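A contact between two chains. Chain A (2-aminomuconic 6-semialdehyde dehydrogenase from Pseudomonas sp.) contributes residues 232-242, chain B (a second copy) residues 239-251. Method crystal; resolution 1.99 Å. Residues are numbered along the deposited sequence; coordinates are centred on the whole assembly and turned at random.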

# COMPACT_ATOMS: atom_id res chain seq x y z
N GLU A 232 -10.25 -19.49 -25.41
CA GLU A 232 -9.22 -19.76 -26.41
C GLU A 232 -8.52 -18.48 -26.85
O GLU A 232 -9.15 -17.46 -27.09
N SER A 233 -7.19 -18.56 -26.94
CA SER A 233 -6.38 -17.38 -27.21
C SER A 233 -6.72 -16.75 -28.56
O SER A 233 -6.71 -15.52 -28.68
N LYS A 234 -7.00 -17.56 -29.58
CA LYS A 234 -7.30 -16.97 -30.89
C LYS A 234 -8.66 -16.27 -30.91
O LYS A 234 -8.85 -15.32 -31.68
N THR A 235 -9.61 -16.71 -30.09
CA THR A 235 -10.82 -15.92 -29.85
C THR A 235 -10.49 -14.62 -29.14
O THR A 235 -11.07 -13.57 -29.43
N GLY A 236 -9.55 -14.67 -28.18
CA GLY A 236 -9.03 -13.45 -27.60
C GLY A 236 -8.54 -12.48 -28.65
O GLY A 236 -8.84 -11.28 -28.60
N SER A 237 -7.78 -12.99 -29.63
CA SER A 237 -7.32 -12.15 -30.74
C SER A 237 -8.50 -11.47 -31.44
O SER A 237 -8.44 -10.27 -31.74
N THR A 238 -9.56 -12.24 -31.73
CA THR A 238 -10.70 -11.69 -32.46
C THR A 238 -11.40 -10.61 -31.64
O THR A 238 -11.66 -9.50 -32.13
N ILE A 239 -11.72 -10.93 -30.38
CA ILE A 239 -12.30 -9.95 -29.47
C ILE A 239 -11.46 -8.67 -29.44
O ILE A 239 -11.99 -7.56 -29.49
N MET A 240 -10.14 -8.83 -29.32
CA MET A 240 -9.28 -7.65 -29.24
C MET A 240 -9.38 -6.80 -30.50
O MET A 240 -9.32 -5.56 -30.44
N ARG A 241 -9.49 -7.44 -31.66
CA ARG A 241 -9.68 -6.68 -32.89
C ARG A 241 -10.99 -5.92 -32.87
O ARG A 241 -11.05 -4.78 -33.33
N ALA A 242 -12.07 -6.57 -32.39
CA ALA A 242 -13.35 -5.88 -32.23
C ALA A 242 -13.22 -4.70 -31.27
O ALA A 242 -13.74 -3.60 -31.53
N ILE B 239 -2.97 0.05 -34.18
CA ILE B 239 -1.96 -0.66 -33.41
C ILE B 239 -2.58 -1.79 -32.60
O ILE B 239 -2.03 -2.89 -32.50
N MET B 240 -3.76 -1.54 -32.03
CA MET B 240 -4.38 -2.57 -31.20
C MET B 240 -4.77 -3.78 -32.04
O MET B 240 -4.65 -4.92 -31.59
N ARG B 241 -5.26 -3.55 -33.27
CA ARG B 241 -5.55 -4.67 -34.16
C ARG B 241 -4.29 -5.48 -34.46
O ARG B 241 -4.33 -6.72 -34.50
N ALA B 242 -3.15 -4.80 -34.68
CA ALA B 242 -1.92 -5.55 -34.94
C ALA B 242 -1.47 -6.30 -33.70
O ALA B 242 -0.93 -7.42 -33.79
N ALA B 243 -1.68 -5.71 -32.52
CA ALA B 243 -1.33 -6.38 -31.27
C ALA B 243 -2.21 -7.59 -31.01
O ALA B 243 -1.80 -8.51 -30.29
N ALA B 244 -3.41 -7.62 -31.60
CA ALA B 244 -4.34 -8.71 -31.39
C ALA B 244 -3.74 -10.05 -31.79
O ALA B 244 -4.07 -11.08 -31.19
N GLU B 245 -2.89 -10.06 -32.83
CA GLU B 245 -2.31 -11.30 -33.35
C GLU B 245 -1.68 -12.12 -32.23
O GLU B 245 -1.88 -13.34 -32.15
N GLY B 246 -0.89 -11.49 -31.37
CA GLY B 246 -0.24 -12.22 -30.30
C GLY B 246 -0.72 -11.83 -28.91
O GLY B 246 0.01 -12.04 -27.94
N VAL B 247 -1.93 -11.28 -28.82
CA VAL B 247 -2.52 -10.70 -27.62
C VAL B 247 -1.53 -9.90 -26.78
O VAL B 247 -1.43 -10.08 -25.56
N LYS B 248 -0.79 -8.99 -27.45
CA LYS B 248 0.22 -8.17 -26.81
C LYS B 248 -0.40 -7.13 -25.90
O LYS B 248 -1.42 -6.53 -26.27
N PRO B 249 0.18 -6.89 -24.72
CA PRO B 249 -0.29 -5.78 -23.88
C PRO B 249 -0.08 -4.44 -24.57
O PRO B 249 0.97 -4.19 -25.15
N VAL B 250 -1.05 -3.54 -24.44
CA VAL B 250 -0.99 -2.22 -25.07
C VAL B 250 -1.28 -1.17 -24.00
O VAL B 250 -2.13 -1.39 -23.12
N SER B 251 -0.58 -0.06 -24.07
CA SER B 251 -0.79 1.07 -23.17
C SER B 251 -0.88 2.30 -24.06
O SER B 251 0.09 2.61 -24.76

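Two copies of one helix meet here almost antiparallel, at 176° with axes 8.2 Å apart, and the chain B helix gives way to a turn that chain A also covers. One of the two nearest CA pairs joins small residues, the other two arginines whose side chains leave sideways. Ser A237 faces Ala B244 with CA atoms 4.6 Å apart, and Arg A241 meets its own counterpart, Arg B241, with CA atoms 4.8 Å apart.

The direct hydrogen bond across the contact belongs to Ser A237. Its side chain leaves sideways in the m rotamer, and OG donates to Ala B244 O at 2.7 Å. That carbonyl lies where the regular helical pattern of chain B loosens; it also accepts from Val B247 N at 3.2 Å, closing a type I turn, so the serine supplies a second donor. Ser A237 CA adds a CA-H...O contact to Ala B244 O at 3.5 Å.

Met A240 is the apolar plug. It points toward chain B, extended with all three chi angles t, and buries more area than any other residue here. Its CB rests 3.9 Å from Ala B244 CB, while its terminal CE reaches Ala B243 CB at 3.9 Å, Met B240 CG at 4.0 Å and Val B250 CG1 at 4.2 Å. The same CE lies 3.3 Å from Lys B248 O. Val B247, chi1 m, covers the neighbouring helical turn: its CG1 is 4.1 Å from Gly A236 C and its CG2 3.9 Å from Ser A233 OG, a hydroxyl satisfied elsewhere in the structure.

At the more exposed margin the arginines take over. Arg A241 (m, t, t for chi1 to chi3) starts sideways, but its end comes nearer chain B. Its CG packs 3.6 Å from Ala B244 CB, which also lies over one face of the guanidinium. At the edge of that group, NH2 makes a salt bridge to Glu B245 OE2 at 3.4 Å, a long one. Water supplies its shorter links: NH2 donates to water 2 at 2.8 Å and NE to water 3 at 2.6 Å, and these waters donate in turn to Arg B241 O at 2.8 and 2.6 Å. One carbonyl thus receives two water-mediated links from a single guanidinium.

Arg B241, with matching wells, answers less firmly. Water 1 donates to Arg A241 O at 2.7 Å but accepts only a weak bond from Arg B241 NE at 3.4 Å. The rule is economical: a serine for the buried carbonyl, a straight methionine for the apolar pocket, and water between arginines and backbone oxygens.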

# COMPACT_ATOMS: atom_id res chain seq x y z
CB GLU A 232 -9.86 -20.46 -27.62
CG GLU A 232 -8.92 -21.21 -28.51
CD GLU A 232 -9.67 -22.14 -29.46
OE1 GLU A 232 -10.55 -22.92 -29.00
OE2 GLU A 232 -9.40 -22.09 -30.68
CB SER A 233 -4.89 -17.75 -27.14
OG SER A 233 -4.08 -16.59 -27.13
CB LYS A 234 -7.24 -18.04 -31.99
CG LYS A 234 -5.80 -18.58 -32.28
CD LYS A 234 -4.65 -17.73 -31.71
CE LYS A 234 -3.37 -17.87 -32.54
NZ LYS A 234 -2.35 -16.82 -32.23
CB THR A 235 -11.84 -16.74 -29.05
OG1 THR A 235 -12.21 -17.92 -29.77
CG2 THR A 235 -13.10 -15.91 -28.79
CB SER A 237 -6.53 -13.01 -31.74
OG SER A 237 -5.31 -13.49 -31.17
CB THR A 238 -11.66 -12.83 -32.81
OG1 THR A 238 -10.98 -13.75 -33.65
CG2 THR A 238 -12.91 -12.32 -33.52
CB ILE A 239 -12.45 -10.56 -28.06
CG1 ILE A 239 -13.55 -11.63 -28.06
CG2 ILE A 239 -12.70 -9.45 -27.01
CD1 ILE A 239 -13.56 -12.54 -26.84
CB MET A 240 -7.82 -8.07 -29.01
CG MET A 240 -6.86 -6.92 -28.66
SD MET A 240 -5.29 -7.52 -27.97
CE MET A 240 -4.40 -5.99 -27.68
CB ARG A 241 -9.64 -7.61 -34.11
CG ARG A 241 -8.26 -7.91 -34.60
CD ARG A 241 -8.23 -8.95 -35.74
NE ARG A 241 -6.91 -9.57 -35.76
CZ ARG A 241 -6.66 -10.83 -35.43
NH1 ARG A 241 -7.65 -11.65 -35.12
NH2 ARG A 241 -5.41 -11.27 -35.45
CB ALA A 242 -14.40 -6.86 -31.72
CB ILE B 239 -1.21 0.33 -32.49
CG1 ILE B 239 -0.26 1.22 -33.32
CG2 ILE B 239 -0.45 -0.44 -31.42
CD1 ILE B 239 0.24 2.43 -32.55
CB MET B 240 -5.61 -2.01 -30.49
CG MET B 240 -6.19 -2.90 -29.38
SD MET B 240 -7.43 -1.97 -28.44
CE MET B 240 -8.06 -3.24 -27.34
CB ARG B 241 -6.18 -4.16 -35.47
CG ARG B 241 -7.64 -3.73 -35.33
CD ARG B 241 -8.32 -3.33 -36.67
NE ARG B 241 -9.46 -2.48 -36.38
CZ ARG B 241 -9.46 -1.16 -36.48
NH1 ARG B 241 -8.39 -0.52 -36.93
NH2 ARG B 241 -10.54 -0.47 -36.15
CB ALA B 242 -0.81 -4.62 -35.43
CB ALA B 243 -1.43 -5.40 -30.10
CB ALA B 244 -5.63 -8.48 -32.18
CB GLU B 245 -1.27 -10.97 -34.43
CG GLU B 245 -0.70 -12.16 -35.22
CD GLU B 245 -1.72 -12.84 -36.14
OE1 GLU B 245 -1.76 -14.08 -36.15
OE2 GLU B 245 -2.47 -12.14 -36.85
CB VAL B 247 -3.25 -11.75 -26.76
CG1 VAL B 247 -4.68 -12.03 -27.32
CG2 VAL B 247 -2.50 -13.07 -26.68
CB LYS B 248 1.07 -7.46 -27.86
CG LYS B 248 1.63 -8.38 -28.95
CD LYS B 248 2.54 -9.42 -28.36
CE LYS B 248 3.36 -10.13 -29.46
NZ LYS B 248 4.17 -11.21 -28.87
CB PRO B 249 0.57 -5.88 -22.61
CG PRO B 249 1.33 -7.13 -22.69
CD PRO B 249 1.29 -7.64 -24.11
CB VAL B 250 -1.96 -2.06 -26.26
CG1 VAL B 250 -1.54 -2.95 -27.44
CG2 VAL B 250 -3.41 -2.34 -25.83
CB SER B 251 0.36 1.21 -22.16
OG SER B 251 0.21 2.39 -21.39
O HOH W 1 -12.44 -3.01 -34.79
O HOH W 2 -3.68 -9.12 -35.79
O HOH W 3 -5.54 -7.57 -36.63